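Local coordinates for BluB-like flavoprotein (Clostridium difficile 630, PDB 3EO8) that binds flavin mononucleotide and, as a member of the nitroreductase family, probably acts as an FMN-dependent oxidoreductase, at residues A[9-14]-A[148-153]. Sequence-based numbering, arbitrary orientation.
Sequences FKRQSV and NFTLSA. With FMN (flavin mononucleotide), chain G.
R11 meets the helix 137-155 with the aliphatic part of its side chain and the FMN phosphate with its guanidinium. The methyl CG2 of T150 sits at a slant against the bend of the arginine chain, 3.6 Å from R11 CG and just as near to R11 CD. T150 OG1 is hydrogen-bonded to the carbonyl of I146 in the same helix, and CG2, anti to the backbone N, is the branch that meets R11. L151 adds a looser contact, its CD2 lying 4.4 Å from R11 CB.

R11 is the first residue beyond helix 4-10. Its CG is anti to the backbone N (chi1 -169°), and bends at chi2 and chi3 then turn the guanidinium away from helix 137-155, to the phosphate. The phosphorus lies at the guanidinium edge, in its plane. NH1 donates to FMN O2P at 2.8 Å, and NH2 to FMN O3P at 2.9 Å. A weak bond also runs from NH2 to O2P. S13 grips the same phosphate twice: its N donates almost straight to FMN O1P (2.8 Å, 178°), and its OG donates to O2P at 2.7 Å. K208 and S205 also bond to the FMN, and R11 NH2 also donates to the carbonyl of A36 of the second subunit.

The contact is thus buried and divided by chemistry. T150 and L151 pack against the aliphatic stem of R11, and charged hydrogen bonds hold its head. The cationic guanidinium probably helps offset the phosphate charge at this FMN site beside the subunit interface.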
loop_
_atom_site.group_PDB
_atom_site.type_symbol
_atom_site.label_atom_id
_atom_site.label_comp_id
_atom_site.label_asym_id
_atom_site.label_seq_id
_atom_site.Cartn_x
_atom_site.Cartn_y
_atom_site.Cartn_z
ATOM N N PHE A 9 -5.359 -9.614 14.049
ATOM C CA PHE A 9 -4.464 -9.662 15.218
ATOM C C PHE A 9 -3.685 -10.969 15.305
ATOM O O PHE A 9 -2.743 -11.089 16.078
ATOM C CB PHE A 9 -5.212 -9.284 16.495
ATOM C CG PHE A 9 -5.501 -7.805 16.568
ATOM C CD1 PHE A 9 -4.476 -6.903 16.844
ATOM C CD2 PHE A 9 -6.749 -7.308 16.235
ATOM C CE1 PHE A 9 -4.723 -5.535 16.837
ATOM C CE2 PHE A 9 -6.990 -5.949 16.223
ATOM C CZ PHE A 9 -5.978 -5.068 16.510
ATOM N N LYS A 10 -4.060 -11.934 14.475
ATOM C CA LYS A 10 -3.276 -13.156 14.287
ATOM C C LYS A 10 -2.132 -12.956 13.299
ATOM O O LYS A 10 -1.160 -13.719 13.315
ATOM C CB LYS A 10 -4.184 -14.285 13.811
ATOM C CG LYS A 10 -3.593 -15.688 13.881
ATOM C CD LYS A 10 -4.688 -16.725 13.613
ATOM C CE LYS A 10 -4.244 -18.118 13.950
ATOM N NZ LYS A 10 -5.250 -19.104 13.458
ATOM N N ARG A 11 -2.247 -11.950 12.430
ATOM C CA ARG A 11 -1.260 -11.736 11.397
ATOM C C ARG A 11 0.109 -11.407 11.964
ATOM O O ARG A 11 0.287 -10.450 12.750
ATOM C CB ARG A 11 -1.675 -10.614 10.429
ATOM C CG ARG A 11 -0.828 -10.507 9.183
ATOM C CD ARG A 11 -0.617 -9.077 8.737
ATOM N NE ARG A 11 -0.067 -8.266 9.798
ATOM C CZ ARG A 11 1.191 -8.329 10.209
ATOM N NH1 ARG A 11 2.058 -9.135 9.612
ATOM N NH2 ARG A 11 1.583 -7.549 11.194
ATOM N N GLN A 12 1.080 -12.189 11.520
ATOM C CA GLN A 12 2.468 -11.932 11.796
ATOM C C GLN A 12 3.282 -12.130 10.510
ATOM O O GLN A 12 2.809 -12.757 9.562
ATOM C CB GLN A 12 2.954 -12.923 12.866
ATOM C CG GLN A 12 2.336 -12.741 14.240
ATOM C CD GLN A 12 2.920 -13.729 15.240
ATOM O OE1 GLN A 12 2.391 -14.839 15.397
ATOM N NE2 GLN A 12 4.041 -13.366 15.875
ATOM N N SER A 13 4.521 -11.639 10.475
ATOM C CA SER A 13 5.445 -12.047 9.406
ATOM C C SER A 13 6.022 -13.429 9.674
ATOM O O SER A 13 6.861 -13.618 10.570
ATOM C CB SER A 13 6.568 -11.038 9.239
ATOM O OG SER A 13 6.017 -9.839 8.804
ATOM N N VAL A 14 5.565 -14.389 8.874
ATOM C CA VAL A 14 5.888 -15.793 9.055
ATOM C C VAL A 14 7.129 -16.149 8.262
ATOM O O VAL A 14 7.130 -16.072 7.035
ATOM C CB VAL A 14 4.716 -16.671 8.633
ATOM C CG1 VAL A 14 5.089 -18.183 8.731
ATOM C CG2 VAL A 14 3.496 -16.287 9.502
ATOM N N ASN A 148 -5.178 -7.888 1.690
ATOM C CA ASN A 148 -6.338 -8.757 1.525
ATOM C C ASN A 148 -5.921 -10.228 1.328
ATOM O O ASN A 148 -6.522 -11.143 1.894
ATOM C CB ASN A 148 -7.178 -8.282 0.319
ATOM C CG ASN A 148 -8.158 -7.158 0.653
ATOM O OD1 ASN A 148 -8.067 -6.507 1.688
ATOM N ND2 ASN A 148 -9.100 -6.918 -0.269
ATOM N N PHE A 149 -4.883 -10.441 0.529
ATOM C CA PHE A 149 -4.281 -11.763 0.314
ATOM C C PHE A 149 -3.782 -12.307 1.657
ATOM O O PHE A 149 -4.112 -13.431 2.046
ATOM C CB PHE A 149 -3.097 -11.647 -0.642
ATOM C CG PHE A 149 -2.511 -12.958 -1.090
ATOM C CD1 PHE A 149 -1.750 -13.743 -0.227
ATOM C CD2 PHE A 149 -2.637 -13.366 -2.425
ATOM C CE1 PHE A 149 -1.187 -14.956 -0.660
ATOM C CE2 PHE A 149 -2.075 -14.564 -2.844
ATOM C CZ PHE A 149 -1.362 -15.351 -1.963
ATOM N N THR A 150 -2.994 -11.500 2.346
ATOM C CA THR A 150 -2.392 -11.861 3.641
ATOM C C THR A 150 -3.418 -12.335 4.673
ATOM O O THR A 150 -3.266 -13.389 5.325
ATOM C CB THR A 150 -1.632 -10.644 4.180
ATOM O OG1 THR A 150 -0.544 -10.369 3.291
ATOM C CG2 THR A 150 -1.097 -10.885 5.605
ATOM N N LEU A 151 -4.481 -11.557 4.820
ATOM C CA LEU A 151 -5.501 -11.880 5.790
ATOM C C LEU A 151 -6.244 -13.149 5.383
ATOM O O LEU A 151 -6.621 -13.978 6.230
ATOM C CB LEU A 151 -6.456 -10.689 5.968
ATOM C CG LEU A 151 -5.835 -9.397 6.529
ATOM C CD1 LEU A 151 -6.896 -8.352 6.629
ATOM C CD2 LEU A 151 -5.127 -9.636 7.931
ATOM N N SER A 152 -6.458 -13.308 4.082
ATOM C CA SER A 152 -7.173 -14.465 3.559
ATOM C C SER A 152 -6.383 -15.743 3.759
ATOM O O SER A 152 -6.946 -16.778 4.113
ATOM C CB SER A 152 -7.494 -14.244 2.079
ATOM O OG SER A 152 -8.301 -13.087 1.942
ATOM N N ALA A 153 -5.081 -15.654 3.535
ATOM C CA ALA A 153 -4.167 -16.776 3.830
ATOM C C ALA A 153 -4.354 -17.249 5.260
ATOM O O ALA A 153 -4.508 -18.447 5.505
ATOM C CB ALA A 153 -2.701 -16.372 3.593
HETATM N N1 FMN G . 9.965 -8.948 6.219
HETATM C C2 FMN G . 11.099 -9.616 5.824
HETATM O O2 FMN G . 11.622 -10.497 6.521
HETATM N N3 FMN G . 11.672 -9.321 4.618
HETATM C C4 FMN G . 11.197 -8.339 3.799
HETATM O O4 FMN G . 11.756 -8.130 2.698
HETATM C C4A FMN G . 10.050 -7.659 4.188
HETATM N N5 FMN G . 9.516 -6.685 3.366
HETATM C C5A FMN G . 8.357 -6.032 3.727
HETATM C C6 FMN G . 7.836 -5.090 2.859
HETATM C C7 FMN G . 6.666 -4.430 3.194
HETATM C C7M FMN G . 5.943 -3.742 2.084
HETATM C C8 FMN G . 6.011 -4.744 4.391
HETATM C C8M FMN G . 4.574 -4.344 4.572
HETATM C C9 FMN G . 6.541 -5.697 5.247
HETATM C C9A FMN G . 7.715 -6.358 4.923
HETATM N N10 FMN G . 8.293 -7.298 5.776
HETATM C C10 FMN G . 9.423 -7.985 5.384
HETATM C "C1'" FMN G . 7.702 -7.622 7.123
HETATM C "C2'" FMN G . 8.048 -6.589 8.195
HETATM O "O2'" FMN G . 9.394 -6.754 8.623
HETATM C "C3'" FMN G . 7.107 -6.783 9.376
HETATM O "O3'" FMN G . 5.775 -6.540 8.938
HETATM C "C4'" FMN G . 7.413 -5.935 10.607
HETATM O "O4'" FMN G . 8.691 -6.237 11.138
HETATM C "C5'" FMN G . 6.338 -6.203 11.669
HETATM O "O5'" FMN G . 6.395 -7.566 12.046
HETATM P P FMN G . 5.030 -8.439 12.030
HETATM O O1P FMN G . 5.336 -9.835 12.484
HETATM O O2P FMN G . 4.572 -8.427 10.579
HETATM O O3P FMN G . 3.938 -7.804 12.879
#